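PDB 4XHF: Na-translocating NADH-quinone reductase subunit C NqrC, which forms the soluble, flavin-binding part of one subunit of a membrane-bound sodium-translocating respiratory complex and holds a flavin mononucleotide in this model. Local coordinates for residues D39-Y44 against N84-D89; V45-A48 against N52-Q55; S101-D106 against M231-G236. All blocks are in the same frame, centred on the assembly; numbering follows the deposited sequence.

From the N terminus, helix 29-48 supplies one side of the first two contacts. Contact 2 closes first, a turn of three linking residues that folds 52-55 back on the helix end at 45-48. It is nested inside the longer loop of contact 1, whose 39 intervening residues return 84-89, between strand 79-80 and helix 90-95, to the second half of that helix. The two touch where Arg-43 CG lies 3.8 Å from Leu-53 CD2. Contact 3 follows in series, spanning 124 residues to join the loop after strand 100-101 to the end of helix 221-234; its centre is about 23 Å from that of contact 1 and about 29 Å from that of contact 2.

Contact 1: residues D39-Y44 against N84-D89; sequences DELQRY and NVLDFD
Leu-41 and Leu-86 meet through one methyl each, CD2 of Leu-41 lying 3.8 Å from CD2 of Leu-86, and their side chains approach at a slant. Both CB atoms point across the interface. Leu-41 places CG anti to the backbone N (chi1 179°), which carries its branch out from helix 29-48 toward the loop. The same CD2 of Leu-41 also rests 3.7 Å from O of Leu-86, a van der Waals approach of a methyl to a carbonyl oxygen. A looser contact comes from Gln-42, whose amide NE2 ends 4.3 Å from CD1 of Leu-86, so that the two methyls of Leu-86 serve different helix residues. In all, 132 Å² is buried between helix and loop.

Two backbone bonds shape the loop: Asp-87 N bonds to Asn-84 O at 3.1 Å, and Phe-88 N reaches Val-85 O at the same length of 3.1 Å, compact turns that present Leu-86. At its far end Asp-89 caps the start of helix 90-95. A salt bridge from Asp-87 OD1 to Arg-38 NE ties the loop to helix 29-48, one turn back from Gln-42.

Phe-120 of strand 113-123 touches both leucines, while Pro-69 touches Leu-86 and Tyr-148 touches Leu-41. The contact is thus a small hydrophobic cluster in which an N-terminal helix and a loop pack together against an antiparallel beta-sheet.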
ATOM      1  N   ASP A  39      -8.648  11.919   7.977  1.00 15.85           N
ATOM      2  CA  ASP A  39      -7.654  12.945   7.675  1.00 17.04           C
ATOM      3  C   ASP A  39      -6.276  12.325   7.479  1.00 14.31           C
ATOM      4  O   ASP A  39      -5.572  12.648   6.524  1.00 16.01           O
ATOM      5  CB  ASP A  39      -7.592  13.991   8.791  1.00 21.48           C
ATOM      6  CG  ASP A  39      -8.799  14.910   8.806  1.00 22.73           C
ATOM      7  OD1 ASP A  39      -9.519  14.980   7.786  1.00 23.10           O
ATOM      8  OD2 ASP A  39      -9.017  15.577   9.839  1.00 24.80           O
ATOM      9  N   GLU A  40      -5.892  11.440   8.393  1.00 14.36           N
ATOM     10  CA  GLU A  40      -4.625  10.727   8.284  1.00 15.70           C
ATOM     11  C   GLU A  40      -4.593   9.898   7.005  1.00 12.59           C
ATOM     12  O   GLU A  40      -3.591   9.878   6.292  1.00 11.73           O
ATOM     13  CB  GLU A  40      -4.402   9.832   9.506  1.00 19.46           C
ATOM     14  CG  GLU A  40      -4.236  10.603  10.813  1.00 23.81           C
ATOM     15  CD  GLU A  40      -4.259   9.712  12.043  1.00 27.25           C
ATOM     16  OE1 GLU A  40      -4.402   8.480  11.892  1.00 28.71           O
ATOM     17  OE2 GLU A  40      -4.134  10.249  13.165  1.00 27.12           O
ATOM     18  N   LEU A  41      -5.702   9.224   6.718  1.00 13.56           N
ATOM     19  CA  LEU A  41      -5.840   8.425   5.506  1.00 12.69           C
ATOM     20  C   LEU A  41      -5.597   9.262   4.253  1.00 11.68           C
ATOM     21  O   LEU A  41      -4.809   8.886   3.388  1.00 10.96           O
ATOM     22  CB  LEU A  41      -7.232   7.793   5.451  1.00 13.04           C
ATOM     23  CG  LEU A  41      -7.566   6.943   4.225  1.00 14.82           C
ATOM     24  CD1 LEU A  41      -6.628   5.757   4.114  1.00 16.49           C
ATOM     25  CD2 LEU A  41      -9.007   6.472   4.288  1.00 15.34           C
ATOM     26  N   GLN A  42      -6.279  10.401   4.167  1.00 12.56           N
ATOM     27  CA  GLN A  42      -6.148  11.291   3.019  1.00 10.74           C
ATOM     28  C   GLN A  42      -4.705  11.753   2.845  1.00 11.29           C
ATOM     29  O   GLN A  42      -4.193  11.807   1.727  1.00 12.21           O
ATOM     30  CB  GLN A  42      -7.079  12.497   3.170  1.00 11.31           C
ATOM     31  CG  GLN A  42      -8.551  12.174   2.934  1.00 11.79           C
ATOM     32  CD  GLN A  42      -9.460  13.371   3.139  1.00 14.70           C
ATOM     33  OE1 GLN A  42      -9.279  14.152   4.073  1.00 20.26           O
ATOM     34  NE2 GLN A  42     -10.445  13.523   2.261  1.00 18.11           N
ATOM     35  N   ARG A  43      -4.044  12.068   3.954  1.00 13.63           N
ATOM     36  CA  ARG A  43      -2.658  12.515   3.907  1.00 11.68           C
ATOM     37  C   ARG A  43      -1.748  11.385   3.435  1.00 11.37           C
ATOM     38  O   ARG A  43      -0.890  11.596   2.581  1.00 13.08           O
ATOM     39  CB  ARG A  43      -2.205  13.035   5.275  1.00 13.91           C
ATOM     40  CG  ARG A  43      -2.835  14.371   5.664  1.00 16.46           C
ATOM     41  CD  ARG A  43      -2.156  14.994   6.879  1.00 17.01           C
ATOM     42  NE  ARG A  43      -2.323  14.192   8.091  1.00 17.24           N
ATOM     43  CZ  ARG A  43      -3.307  14.340   8.976  1.00 17.77           C
ATOM     44  NH1 ARG A  43      -4.245  15.264   8.805  1.00 20.56           N
ATOM     45  NH2 ARG A  43      -3.355  13.556  10.042  1.00 17.46           N
ATOM     46  N   TYR A  44      -1.948  10.188   3.982  1.00 12.74           N
ATOM     47  CA  TYR A  44      -1.154   9.019   3.600  1.00 13.43           C
ATOM     48  C   TYR A  44      -1.213   8.775   2.096  1.00 13.02           C
ATOM     49  O   TYR A  44      -0.189   8.559   1.449  1.00 13.36           O
ATOM     50  CB  TYR A  44      -1.642   7.761   4.328  1.00 15.25           C
ATOM     51  CG  TYR A  44      -1.462   7.762   5.831  1.00 18.30           C
ATOM     52  CD1 TYR A  44      -0.420   8.452   6.435  1.00 19.26           C
ATOM     53  CD2 TYR A  44      -2.339   7.059   6.648  1.00 20.19           C
ATOM     54  CE1 TYR A  44      -0.260   8.444   7.810  1.00 21.90           C
ATOM     55  CE2 TYR A  44      -2.187   7.047   8.020  1.00 21.44           C
ATOM     56  CZ  TYR A  44      -1.148   7.740   8.597  1.00 22.69           C
ATOM     57  OH  TYR A  44      -0.998   7.726   9.965  1.00 26.43           O
ATOM     58  N   ASN A  84     -20.015   4.569   2.402  1.00 22.13           N
ATOM     59  CA  ASN A  84     -18.935   5.386   2.951  1.00 21.79           C
ATOM     60  C   ASN A  84     -17.589   4.682   2.824  1.00 18.32           C
ATOM     61  O   ASN A  84     -17.073   4.127   3.794  1.00 16.60           O
ATOM     62  CB  ASN A  84     -19.209   5.729   4.417  1.00 23.07           C
ATOM     63  CG  ASN A  84     -20.368   6.691   4.585  1.00 25.76           C
ATOM     64  OD1 ASN A  84     -20.241   7.886   4.317  1.00 28.20           O
ATOM     65  ND2 ASN A  84     -21.503   6.176   5.039  1.00 25.83           N
ATOM     66  N   VAL A  85     -17.027   4.726   1.620  1.00 18.22           N
ATOM     67  CA  VAL A  85     -15.790   4.020   1.308  1.00 17.75           C
ATOM     68  C   VAL A  85     -14.637   4.469   2.209  1.00 16.61           C
ATOM     69  O   VAL A  85     -13.818   3.652   2.621  1.00 13.98           O
ATOM     70  CB  VAL A  85     -15.408   4.220  -0.184  1.00 18.72           C
ATOM     71  CG1 VAL A  85     -14.046   3.609  -0.500  1.00 18.61           C
ATOM     72  CG2 VAL A  85     -16.468   3.610  -1.087  1.00 21.98           C
ATOM     73  N   LEU A  86     -14.581   5.759   2.524  1.00 18.25           N
ATOM     74  CA  LEU A  86     -13.475   6.292   3.316  1.00 18.07           C
ATOM     75  C   LEU A  86     -13.521   5.808   4.764  1.00 19.90           C
ATOM     76  O   LEU A  86     -12.491   5.758   5.438  1.00 21.05           O
ATOM     77  CB  LEU A  86     -13.476   7.822   3.283  1.00 18.98           C
ATOM     78  CG  LEU A  86     -12.883   8.497   2.043  1.00 18.07           C
ATOM     79  CD1 LEU A  86     -12.992  10.007   2.171  1.00 19.00           C
ATOM     80  CD2 LEU A  86     -11.431   8.099   1.825  1.00 19.03           C
ATOM     81  N   ASP A  87     -14.713   5.454   5.238  1.00 20.89           N
ATOM     82  CA  ASP A  87     -14.884   4.971   6.605  1.00 21.00           C
ATOM     83  C   ASP A  87     -14.855   3.446   6.675  1.00 20.72           C
ATOM     84  O   ASP A  87     -15.024   2.864   7.748  1.00 25.21           O
ATOM     85  CB  ASP A  87     -16.196   5.494   7.194  1.00 22.14           C
ATOM     86  CG  ASP A  87     -16.159   6.986   7.464  1.00 25.11           C
ATOM     87  OD1 ASP A  87     -15.073   7.507   7.798  1.00 24.38           O
ATOM     88  OD2 ASP A  87     -17.215   7.641   7.345  1.00 28.24           O
ATOM     89  N   PHE A  88     -14.634   2.805   5.533  1.00 17.76           N
ATOM     90  CA  PHE A  88     -14.568   1.349   5.472  1.00 19.58           C
ATOM     91  C   PHE A  88     -13.469   0.815   6.390  1.00 18.44           C
ATOM     92  O   PHE A  88     -12.318   1.240   6.302  1.00 18.17           O
ATOM     93  CB  PHE A  88     -14.334   0.891   4.030  1.00 18.19           C
ATOM     94  CG  PHE A  88     -14.359  -0.600   3.854  1.00 18.02           C
ATOM     95  CD1 PHE A  88     -15.559  -1.290   3.821  1.00 19.75           C
ATOM     96  CD2 PHE A  88     -13.182  -1.313   3.709  1.00 17.81           C
ATOM     97  CE1 PHE A  88     -15.583  -2.661   3.655  1.00 19.64           C
ATOM     98  CE2 PHE A  88     -13.201  -2.683   3.540  1.00 16.96           C
ATOM     99  CZ  PHE A  88     -14.401  -3.357   3.514  1.00 16.23           C
ATOM    100  N   ASP A  89     -13.839  -0.105   7.279  1.00 19.93           N
ATOM    101  CA  ASP A  89     -12.897  -0.702   8.225  1.00 19.71           C
ATOM    102  C   ASP A  89     -12.301  -1.987   7.658  1.00 18.54           C
ATOM    103  O   ASP A  89     -12.949  -3.034   7.657  1.00 18.89           O
ATOM    104  CB  ASP A  89     -13.591  -0.989   9.560  1.00 22.98           C
ATOM    105  CG  ASP A  89     -12.610  -1.301  10.677  1.00 24.81           C
ATOM    106  OD1 ASP A  89     -11.467  -1.713  10.384  1.00 24.49           O
ATOM    107  OD2 ASP A  89     -12.983  -1.132  11.856  1.00 29.10           O
TER

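Contact 2: residues V45-A48 against N52-Q55; sequences VLMA and NLGQ
Leu-53 turns one methyl back onto Leu-46 and Met-47, in the loop that joins helix 29-48 to helix 58-66. With three residues between the segments, this is a local reversal; the nearest pair of CA atoms, those of Leu-46 and Leu-53, is 6.7 Å apart.

The apolar part of the contact is carried by a single branch. CD1 of Leu-53 lies 3.6 Å from CB of Leu-46, near the root of that side chain, and 4.0 Å from CG of Met-47, so the methyl sits beside two successive helix residues. The CA-CB bond of Leu-53 does not itself aim at the helix; the end of the side chain comes nearer. Met-47 has CG anti to its carbonyl carbon (chi1 -79°), which brings the CG methylene beside the Leu-53 methyl; chi3 sets only the place of CE. Together the segments bury 151 Å². On the helix, Met-47 also reaches Val-162 of strand 158-165, whereas Val-45 packs on Val-133; Ala-48 touches both valines, which sets the helix end against the sheet.

The polar part lies within the loop. Gln-55 N bonds to Glu-58 OE1 at the approach to the next helix. Just before it, Gly-54 has a positive phi of 70°, and an Asx turn straddles Leu-53: Gly-54 N donates to Asn-52 OD1 over 2.7 Å, with an N-H...O angle of 143° and the donor tilted out of the carbonyl plane.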
ATOM      1  N   VAL A  45      -2.424   8.814   1.550  1.00 12.88           N
ATOM      2  CA  VAL A  45      -2.651   8.516   0.140  1.00 10.09           C
ATOM      3  C   VAL A  45      -1.968   9.548  -0.747  1.00  8.49           C
ATOM      4  O   VAL A  45      -1.303   9.194  -1.718  1.00  9.56           O
ATOM      5  CB  VAL A  45      -4.166   8.458  -0.175  1.00  9.37           C
ATOM      6  CG1 VAL A  45      -4.426   8.392  -1.679  1.00 10.12           C
ATOM      7  CG2 VAL A  45      -4.794   7.260   0.515  1.00  9.53           C
ATOM      8  N   LEU A  46      -2.123  10.823  -0.408  1.00  9.58           N
ATOM      9  CA  LEU A  46      -1.515  11.890  -1.195  1.00  9.56           C
ATOM     10  C   LEU A  46       0.005  11.833  -1.093  1.00  8.82           C
ATOM     11  O   LEU A  46       0.707  12.053  -2.078  1.00 10.06           O
ATOM     12  CB  LEU A  46      -2.023  13.259  -0.740  1.00 11.85           C
ATOM     13  CG  LEU A  46      -3.500  13.561  -1.005  1.00 12.14           C
ATOM     14  CD1 LEU A  46      -3.875  14.893  -0.377  1.00 14.23           C
ATOM     15  CD2 LEU A  46      -3.818  13.565  -2.498  1.00 12.19           C
ATOM     16  N   MET A  47       0.509  11.529   0.098  1.00  9.17           N
ATOM     17  CA  MET A  47       1.946  11.422   0.311  1.00 11.99           C
ATOM     18  C   MET A  47       2.531  10.288  -0.523  1.00 11.75           C
ATOM     19  O   MET A  47       3.605  10.424  -1.110  1.00 11.04           O
ATOM     20  CB  MET A  47       2.257  11.202   1.791  1.00 13.27           C
ATOM     21  CG  MET A  47       2.187  12.475   2.625  1.00 14.81           C
ATOM     22  SD  MET A  47       2.480  12.254   4.394  1.00 21.63           S
ATOM     23  CE  MET A  47       2.961  10.529   4.500  1.00 44.03           C
ATOM     24  N   ALA A  48       1.818   9.170  -0.574  1.00 10.33           N
ATOM     25  CA  ALA A  48       2.260   8.024  -1.356  1.00 10.03           C
ATOM     26  C   ALA A  48       2.228   8.340  -2.848  1.00 10.66           C
ATOM     27  O   ALA A  48       3.117   7.937  -3.596  1.00 13.61           O
ATOM     28  CB  ALA A  48       1.396   6.817  -1.051  1.00 11.26           C
ATOM     29  N   ASN A  52       1.176  17.204  -3.764  1.00 13.60           N
ATOM     30  CA  ASN A  52       1.364  18.238  -2.752  1.00 14.16           C
ATOM     31  C   ASN A  52       0.118  18.372  -1.879  1.00 14.08           C
ATOM     32  O   ASN A  52      -0.992  18.511  -2.390  1.00 16.52           O
ATOM     33  CB  ASN A  52       1.701  19.579  -3.410  1.00 15.21           C
ATOM     34  CG  ASN A  52       2.210  20.607  -2.416  1.00 16.08           C
ATOM     35  OD1 ASN A  52       1.430  21.249  -1.713  1.00 15.99           O
ATOM     36  ND2 ASN A  52       3.526  20.772  -2.358  1.00 18.68           N
ATOM     37  N   LEU A  53       0.305  18.317  -0.563  1.00 13.29           N
ATOM     38  CA  LEU A  53      -0.811  18.370   0.382  1.00 12.73           C
ATOM     39  C   LEU A  53      -1.347  19.785   0.570  1.00 13.19           C
ATOM     40  O   LEU A  53      -2.388  19.982   1.198  1.00 13.68           O
ATOM     41  CB  LEU A  53      -0.385  17.807   1.740  1.00 12.31           C
ATOM     42  CG  LEU A  53      -0.561  16.303   1.956  1.00 14.16           C
ATOM     43  CD1 LEU A  53       0.246  15.511   0.950  1.00 14.88           C
ATOM     44  CD2 LEU A  53      -0.162  15.921   3.372  1.00 16.81           C
ATOM     45  N   GLY A  54      -0.632  20.769   0.035  1.00 12.46           N
ATOM     46  CA  GLY A  54      -1.017  22.158   0.200  1.00 14.78           C
ATOM     47  C   GLY A  54      -0.816  22.621   1.630  1.00 17.16           C
ATOM     48  O   GLY A  54      -0.213  21.914   2.435  1.00 16.78           O
ATOM     49  N   GLN A  55      -1.324  23.809   1.941  1.00 18.69           N
ATOM     50  CA  GLN A  55      -1.203  24.374   3.281  1.00 20.55           C
ATOM     51  C   GLN A  55      -2.523  24.263   4.033  1.00 20.25           C
ATOM     52  O   GLN A  55      -3.593  24.259   3.428  1.00 22.75           O
ATOM     53  CB  GLN A  55      -0.760  25.838   3.210  1.00 24.47           C
ATOM     54  CG  GLN A  55       0.576  26.050   2.513  1.00 23.20           C
ATOM     55  CD  GLN A  55       1.705  25.269   3.157  1.00 24.01           C
ATOM     56  OE1 GLN A  55       1.805  25.193   4.383  1.00 21.78           O
ATOM     57  NE2 GLN A  55       2.555  24.672   2.330  1.00 25.38           N
TER

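Contact 3: residues S101-D106 against M231-G236; sequences STPKKD and MEFWFG
The Phe-233 ring, at the end of helix 221-234, meets Lys-105 and Pro-103 of the loop that follows strand 100-101. At the ring edge, near its plane, O of Lys-105 lies 3.6 Å from CD1 and 3.7 Å from CE1 of Phe-233, consistent with a weak electrostatic attraction between the carbonyl oxygen and the ring's C-H rim. CB of Pro-103 approaches obliquely, 3.9 Å from CE1 of Phe-233 and 4.1 Å from its CZ.

Behind this first shell, the ring is steered by its first torsion: CG stands anti to the backbone N (chi1 174°), directing the side chain off the helix. CD2 of Phe-233 lies 3.6 Å above one face of the neighbouring Trp-234, offset toward the rim. The indole is anchored by its NE1, bonded to Tyr-137 O. Glu-238, just past the helix end, takes the N-H of Lys-105 on OE2 and of Lys-104 on OE1, tying the loop to the helix terminus. Asp-106 OD1 takes the backbone N-H of Ile-110 and OD2 that of Lys-111.

The contact docks the C-terminal end of helix 221-234, within the FMN-binding domain, on the loop between strands 100-101 and 113-123; no flavin-pocket residue belongs to it.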
ATOM      1  N   SER A 101     -11.411 -14.694   3.904  1.00 19.24           N
ATOM      2  CA  SER A 101     -11.003 -16.062   3.610  1.00 18.49           C
ATOM      3  C   SER A 101      -9.549 -16.271   4.019  1.00 17.30           C
ATOM      4  O   SER A 101      -8.839 -15.314   4.327  1.00 15.74           O
ATOM      5  CB  SER A 101     -11.184 -16.377   2.123  1.00 17.23           C
ATOM      6  OG  SER A 101     -10.216 -15.706   1.334  1.00 16.82           O
ATOM      7  N   THR A 102      -9.117 -17.528   4.020  1.00 18.23           N
ATOM      8  CA  THR A 102      -7.742 -17.879   4.350  1.00 17.66           C
ATOM      9  C   THR A 102      -6.913 -17.985   3.073  1.00 17.20           C
ATOM     10  O   THR A 102      -7.286 -18.720   2.158  1.00 16.87           O
ATOM     11  CB  THR A 102      -7.677 -19.209   5.116  1.00 19.67           C
ATOM     12  OG1 THR A 102      -8.482 -19.118   6.297  1.00 21.78           O
ATOM     13  CG2 THR A 102      -6.245 -19.550   5.510  1.00 23.22           C
ATOM     14  N   PRO A 103      -5.784 -17.253   3.001  1.00 18.63           N
ATOM     15  CA  PRO A 103      -4.976 -17.322   1.777  1.00 17.74           C
ATOM     16  C   PRO A 103      -4.415 -18.717   1.529  1.00 17.94           C
ATOM     17  O   PRO A 103      -4.180 -19.455   2.486  1.00 20.53           O
ATOM     18  CB  PRO A 103      -3.839 -16.324   2.041  1.00 15.77           C
ATOM     19  CG  PRO A 103      -4.297 -15.480   3.172  1.00 16.03           C
ATOM     20  CD  PRO A 103      -5.196 -16.335   3.994  1.00 17.88           C
ATOM     21  N   LYS A 104      -4.201 -19.072   0.266  1.00 15.44           N
ATOM     22  CA  LYS A 104      -3.568 -20.344  -0.059  1.00 19.98           C
ATOM     23  C   LYS A 104      -2.091 -20.288   0.300  1.00 19.23           C
ATOM     24  O   LYS A 104      -1.593 -21.128   1.040  1.00 18.74           O
ATOM     25  CB  LYS A 104      -3.734 -20.683  -1.540  1.00 25.46           C
ATOM     26  CG  LYS A 104      -3.196 -22.061  -1.907  1.00 32.22           C
ATOM     27  CD  LYS A 104      -2.501 -22.061  -3.258  1.00 33.15           C
ATOM     28  CE  LYS A 104      -1.885 -23.416  -3.567  1.00 35.26           C
ATOM     29  NZ  LYS A 104      -0.894 -23.833  -2.535  1.00 39.41           N
ATOM     30  N   LYS A 105      -1.394 -19.296  -0.244  1.00 20.29           N
ATOM     31  CA  LYS A 105       0.014 -19.068   0.064  1.00 20.97           C
ATOM     32  C   LYS A 105       0.147 -17.804   0.906  1.00 16.75           C
ATOM     33  O   LYS A 105       0.279 -16.701   0.377  1.00 16.17           O
ATOM     34  CB  LYS A 105       0.836 -18.957  -1.221  1.00 22.49           C
ATOM     35  CG  LYS A 105       0.947 -20.270  -1.986  1.00 29.40           C
ATOM     36  CD  LYS A 105       1.393 -20.053  -3.425  1.00 35.69           C
ATOM     37  CE  LYS A 105       1.756 -21.365  -4.110  1.00 39.78           C
ATOM     38  NZ  LYS A 105       3.216 -21.654  -4.032  1.00 43.35           N
ATOM     39  N   ASP A 106       0.096 -17.979   2.222  1.00 16.08           N
ATOM     40  CA  ASP A 106       0.101 -16.857   3.153  1.00 16.61           C
ATOM     41  C   ASP A 106       1.516 -16.320   3.382  1.00 16.85           C
ATOM     42  O   ASP A 106       2.075 -16.447   4.471  1.00 17.56           O
ATOM     43  CB  ASP A 106      -0.530 -17.282   4.481  1.00 16.34           C
ATOM     44  CG  ASP A 106      -0.827 -16.108   5.391  1.00 18.03           C
ATOM     45  OD1 ASP A 106      -0.830 -14.959   4.901  1.00 15.66           O
ATOM     46  OD2 ASP A 106      -1.071 -16.336   6.594  1.00 19.58           O
ATOM     47  N   MET A 231       4.724  -6.973   0.284  1.00 13.31           N
ATOM     48  CA  MET A 231       4.484  -6.527  -1.080  1.00 11.23           C
ATOM     49  C   MET A 231       4.380  -7.712  -2.034  1.00 11.82           C
ATOM     50  O   MET A 231       3.593  -7.682  -2.978  1.00 12.50           O
ATOM     51  CB  MET A 231       5.591  -5.578  -1.535  1.00 13.38           C
ATOM     52  CG  MET A 231       5.511  -4.207  -0.892  1.00 14.38           C
ATOM     53  SD  MET A 231       6.826  -3.119  -1.454  1.00 22.89           S
ATOM     54  CE  MET A 231       6.632  -1.742  -0.327  1.00 17.79           C
ATOM     55  N   GLU A 232       5.163  -8.757  -1.781  1.00 12.62           N
ATOM     56  CA  GLU A 232       5.138  -9.945  -2.625  1.00 13.45           C
ATOM     57  C   GLU A 232       3.749 -10.577  -2.649  1.00 15.06           C
ATOM     58  O   GLU A 232       3.296 -11.061  -3.688  1.00 15.67           O
ATOM     59  CB  GLU A 232       6.161 -10.971  -2.147  1.00 13.76           C
ATOM     60  CG  GLU A 232       6.202 -12.220  -3.009  1.00 16.30           C
ATOM     61  CD  GLU A 232       7.200 -13.238  -2.514  1.00 24.34           C
ATOM     62  OE1 GLU A 232       7.878 -12.960  -1.505  1.00 27.19           O
ATOM     63  OE2 GLU A 232       7.302 -14.321  -3.128  1.00 26.43           O
ATOM     64  N   PHE A 233       3.082 -10.582  -1.499  1.00 15.27           N
ATOM     65  CA  PHE A 233       1.739 -11.142  -1.406  1.00 14.65           C
ATOM     66  C   PHE A 233       0.699 -10.236  -2.044  1.00 12.31           C
ATOM     67  O   PHE A 233      -0.132 -10.687  -2.829  1.00 13.13           O
ATOM     68  CB  PHE A 233       1.342 -11.390   0.049  1.00 13.96           C
ATOM     69  CG  PHE A 233      -0.086 -11.839   0.206  1.00 13.77           C
ATOM     70  CD1 PHE A 233      -0.425 -13.171   0.035  1.00 14.76           C
ATOM     71  CD2 PHE A 233      -1.091 -10.928   0.492  1.00 11.85           C
ATOM     72  CE1 PHE A 233      -1.735 -13.588   0.162  1.00 13.04           C
ATOM     73  CE2 PHE A 233      -2.404 -11.342   0.618  1.00 12.05           C
ATOM     74  CZ  PHE A 233      -2.726 -12.673   0.454  1.00 13.07           C
ATOM     75  N   TRP A 234       0.739  -8.958  -1.690  1.00 11.42           N
ATOM     76  CA  TRP A 234      -0.321  -8.036  -2.072  1.00 10.01           C
ATOM     77  C   TRP A 234      -0.234  -7.599  -3.524  1.00 10.24           C
ATOM     78  O   TRP A 234      -1.207  -7.094  -4.078  1.00 13.20           O
ATOM     79  CB  TRP A 234      -0.313  -6.826  -1.144  1.00  9.69           C
ATOM     80  CG  TRP A 234      -0.992  -7.143   0.144  1.00 10.41           C
ATOM     81  CD1 TRP A 234      -0.409  -7.326   1.362  1.00 11.13           C
ATOM     82  CD2 TRP A 234      -2.395  -7.353   0.332  1.00 10.02           C
ATOM     83  NE1 TRP A 234      -1.366  -7.626   2.303  1.00 11.50           N
ATOM     84  CE2 TRP A 234      -2.592  -7.649   1.694  1.00 11.66           C
ATOM     85  CE3 TRP A 234      -3.502  -7.315  -0.520  1.00  9.74           C
ATOM     86  CZ2 TRP A 234      -3.855  -7.903   2.224  1.00 12.10           C
ATOM     87  CZ3 TRP A 234      -4.753  -7.565   0.008  1.00  9.90           C
ATOM     88  CH2 TRP A 234      -4.920  -7.857   1.367  1.00 10.98           C
ATOM     89  N   PHE A 235       0.924  -7.803  -4.143  1.00 10.91           N
ATOM     90  CA  PHE A 235       1.055  -7.623  -5.586  1.00 13.45           C
ATOM     91  C   PHE A 235       1.081  -8.983  -6.285  1.00 14.74           C
ATOM     92  O   PHE A 235       1.358  -9.076  -7.483  1.00 14.79           O
ATOM     93  CB  PHE A 235       2.307  -6.811  -5.915  1.00 12.93           C
ATOM     94  CG  PHE A 235       2.192  -5.365  -5.537  1.00 11.21           C
ATOM     95  CD1 PHE A 235       1.428  -4.495  -6.299  1.00 14.26           C
ATOM     96  CD2 PHE A 235       2.832  -4.878  -4.413  1.00 11.46           C
ATOM     97  CE1 PHE A 235       1.314  -3.166  -5.950  1.00 14.58           C
ATOM     98  CE2 PHE A 235       2.721  -3.551  -4.057  1.00 12.83           C
ATOM     99  CZ  PHE A 235       1.961  -2.693  -4.826  1.00 16.39           C
ATOM    100  N   GLY A 236       0.771 -10.031  -5.525  1.00 15.27           N
ATOM    101  CA  GLY A 236       0.735 -11.384  -6.046  1.00 16.07           C
ATOM    102  C   GLY A 236      -0.665 -11.797  -6.455  1.00 15.95           C
ATOM    103  O   GLY A 236      -1.592 -10.987  -6.431  1.00 14.17           O
TER